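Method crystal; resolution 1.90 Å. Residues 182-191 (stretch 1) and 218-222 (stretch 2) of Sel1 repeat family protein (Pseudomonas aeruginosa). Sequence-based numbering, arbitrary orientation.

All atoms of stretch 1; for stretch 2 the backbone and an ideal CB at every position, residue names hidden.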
# COMPACT_ATOMS: atom_id res chain seq x y z
N ASN A 182 10.06 17.72 -10.86
CA ASN A 182 10.71 16.84 -11.83
C ASN A 182 9.63 15.93 -12.41
O ASN A 182 9.43 14.81 -11.95
CB ASN A 182 11.84 16.04 -11.18
CG ASN A 182 12.74 15.37 -12.20
OD1 ASN A 182 12.31 14.99 -13.28
ND2 ASN A 182 14.02 15.21 -11.84
N PHE A 183 8.95 16.43 -13.44
CA PHE A 183 7.81 15.69 -13.99
C PHE A 183 8.21 14.35 -14.60
O PHE A 183 7.55 13.35 -14.29
CB PHE A 183 7.06 16.59 -14.98
CG PHE A 183 6.46 17.81 -14.34
CD1 PHE A 183 6.11 17.80 -13.00
CD2 PHE A 183 6.25 18.96 -15.07
CE1 PHE A 183 5.55 18.90 -12.40
CE2 PHE A 183 5.70 20.08 -14.48
CZ PHE A 183 5.35 20.05 -13.14
N PRO A 184 9.24 14.25 -15.45
CA PRO A 184 9.55 12.93 -16.03
C PRO A 184 10.05 11.92 -15.02
O PRO A 184 9.77 10.73 -15.17
CB PRO A 184 10.63 13.25 -17.07
CG PRO A 184 10.57 14.73 -17.27
CD PRO A 184 10.16 15.28 -15.96
N LYS A 185 10.78 12.35 -13.99
CA LYS A 185 11.14 11.41 -12.93
C LYS A 185 9.92 11.05 -12.10
O LYS A 185 9.83 9.92 -11.59
CB LYS A 185 12.22 12.01 -12.04
CG LYS A 185 12.85 11.02 -11.08
CD LYS A 185 14.16 11.54 -10.55
CE LYS A 185 15.30 10.58 -10.81
NZ LYS A 185 16.60 11.20 -10.46
N ALA A 186 8.97 11.98 -11.95
CA ALA A 186 7.72 11.66 -11.27
C ALA A 186 6.93 10.62 -12.06
O ALA A 186 6.38 9.68 -11.48
CB ALA A 186 6.89 12.92 -11.07
N LEU A 187 6.89 10.78 -13.38
CA LEU A 187 6.15 9.84 -14.23
C LEU A 187 6.76 8.44 -14.17
O LEU A 187 6.03 7.45 -14.27
CB LEU A 187 6.11 10.36 -15.66
CG LEU A 187 4.95 9.92 -16.56
CD1 LEU A 187 3.62 10.39 -15.99
CD2 LEU A 187 5.15 10.45 -17.97
N VAL A 188 8.08 8.35 -14.04
CA VAL A 188 8.73 7.04 -13.92
C VAL A 188 8.22 6.31 -12.69
O VAL A 188 7.90 5.11 -12.74
CB VAL A 188 10.26 7.20 -13.89
CG1 VAL A 188 10.92 5.90 -13.42
CG2 VAL A 188 10.78 7.61 -15.26
N TYR A 189 8.10 7.03 -11.57
CA TYR A 189 7.73 6.40 -10.31
C TYR A 189 6.23 6.12 -10.22
O TYR A 189 5.83 5.12 -9.61
CB TYR A 189 8.19 7.27 -9.15
CG TYR A 189 9.60 6.97 -8.73
CD1 TYR A 189 10.57 7.96 -8.71
CD2 TYR A 189 9.98 5.68 -8.39
CE1 TYR A 189 11.88 7.67 -8.33
CE2 TYR A 189 11.26 5.38 -8.02
CZ TYR A 189 12.21 6.38 -7.98
OH TYR A 189 13.49 6.06 -7.60
N TYR A 190 5.40 6.99 -10.79
CA TYR A 190 3.98 6.67 -10.89
C TYR A 190 3.77 5.39 -11.69
O TYR A 190 2.91 4.57 -11.35
CB TYR A 190 3.21 7.82 -11.53
CG TYR A 190 2.93 9.01 -10.63
CD1 TYR A 190 2.15 8.88 -9.49
CD2 TYR A 190 3.41 10.27 -10.95
CE1 TYR A 190 1.88 9.97 -8.67
CE2 TYR A 190 3.16 11.36 -10.15
CZ TYR A 190 2.39 11.22 -9.02
OH TYR A 190 2.14 12.32 -8.23
N GLN A 191 4.55 5.21 -12.76
CA GLN A 191 4.42 4.01 -13.58
C GLN A 191 4.84 2.77 -12.81
O GLN A 191 4.16 1.74 -12.84
CB GLN A 191 5.22 4.15 -14.87
CG GLN A 191 4.81 3.15 -15.94
CD GLN A 191 5.81 3.03 -17.07
OE1 GLN A 191 6.99 3.33 -16.91
NE2 GLN A 191 5.34 2.59 -18.23
N UNK A 218 -1.80 17.60 -15.66
CA UNK A 218 -1.14 16.57 -16.45
C UNK A 218 0.36 16.80 -16.56
O UNK A 218 1.01 16.16 -17.39
CB UNK A 218 -1.76 16.51 -17.85
N UNK A 219 0.93 17.69 -15.74
CA UNK A 219 2.34 18.05 -15.81
C UNK A 219 2.75 18.50 -17.21
O UNK A 219 3.92 18.37 -17.59
CB UNK A 219 3.20 16.87 -15.37
N UNK A 220 1.79 19.01 -17.98
CA UNK A 220 2.01 19.51 -19.34
C UNK A 220 2.49 18.41 -20.28
O UNK A 220 3.19 18.68 -21.26
CB UNK A 220 3.03 20.65 -19.32
N UNK A 221 2.12 17.16 -19.99
CA UNK A 221 2.34 16.08 -20.93
C UNK A 221 1.27 16.12 -22.01
O UNK A 221 0.11 16.46 -21.76
CB UNK A 221 2.34 14.73 -20.22
N UNK A 222 1.67 15.78 -23.23
CA UNK A 222 0.70 15.77 -24.31
C UNK A 222 -0.29 14.63 -24.11
O UNK A 222 0.10 13.53 -23.72
CB UNK A 222 1.40 15.65 -25.66

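Stretch 1 offers position 218 almost nothing. Its ideal CB has no atom of the helix within 5.5 Å, and the backbone (phi/psi -95/14) suits nearly any residue, so the choice is not set by this contact. The deposited residue is Ala218, whose O accepts from the backbone N of position 221 at 3.0 Å, closing a type I' beta turn.

Position 219 is the opposite case. Its CA-to-CB bond points toward the helix, and the ideal CB lies 3.5 Å from Phe183 CG, over the aromatic ring. Beyond the ring, the methyl of Ala186, the side chain of Leu187 and the ring of Tyr190 line an apolar path. The phi/psi of 53/26 is left-handed, a region that glycine and asparagine enter most easily, but glycine would leave the path empty and asparagine would bring polar groups into it. A long, flexible apolar chain fits best; leucine is also conceivable. The residue is Met219. Its CB sits 3.7 Å from the centroid of the Phe183 ring, a CH-pi contact over the face, while SD approaches Phe183 CD1 at 3.4 Å, oblique to the ring. The unbranched chain then carries CE on to Leu187 CD1 (3.8 Å) and, more loosely, Tyr190 CE2 (4.4 Å).

At 220 the backbone is again left-handed (62/28), as a type I' turn requires, so glycine or asparagine would be natural. CA-to-CB points sideways and the ideal CB touches nothing, yet a long side chain could swing back to the outer rim of Phe183. Trp220 does so: its CE3 comes within 3.5 Å of Phe183 CE2. The rings meet rim to rim, with planes at 36° and centroids 5.8 Å apart, so neither covers the other's face.

Position 221 points toward the helix, but its ideal CB stops short of it. A large side chain is needed to reach Leu187 and Pro184, and the apolar surface there favours an aromatic: phenylalanine, tyrosine or tryptophan could be considered. The residue is Tyr221. Leu187 CD2 lies over one face of its ring, 3.8 Å from the centroid and 3.4 Å from Tyr221 CZ. The hydroxyl OH packs 3.1 Å from Pro184 CA; Pro184 N, 3.4 Å from the same OH, has no hydrogen to donate, so this is packing rather than a hydrogen bond.

Position 222 is extended (-69/136) and out of reach of the helix, so many residues would serve. It is Ala222, which makes no contact with stretch 1.

Stretch 2 218-222: AMWYA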
# COMPACT_ATOMS: atom_id res chain seq x y z
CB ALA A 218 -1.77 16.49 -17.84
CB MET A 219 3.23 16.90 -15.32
CG MET A 219 2.72 16.26 -14.03
SD MET A 219 3.90 15.17 -13.21
CE MET A 219 3.53 13.57 -13.89
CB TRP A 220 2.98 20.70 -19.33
CG TRP A 220 2.36 21.89 -18.69
CD1 TRP A 220 1.47 22.76 -19.25
CD2 TRP A 220 2.56 22.33 -17.34
NE1 TRP A 220 1.11 23.73 -18.34
CE2 TRP A 220 1.77 23.49 -17.16
CE3 TRP A 220 3.33 21.87 -16.27
CZ2 TRP A 220 1.73 24.18 -15.95
CZ3 TRP A 220 3.30 22.57 -15.07
CH2 TRP A 220 2.50 23.71 -14.93
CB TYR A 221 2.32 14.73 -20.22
CG TYR A 221 3.67 14.34 -19.66
CD1 TYR A 221 4.01 14.63 -18.35
CD2 TYR A 221 4.62 13.71 -20.46
CE1 TYR A 221 5.24 14.29 -17.84
CE2 TYR A 221 5.85 13.37 -19.96
CZ TYR A 221 6.16 13.66 -18.65
OH TYR A 221 7.38 13.32 -18.15
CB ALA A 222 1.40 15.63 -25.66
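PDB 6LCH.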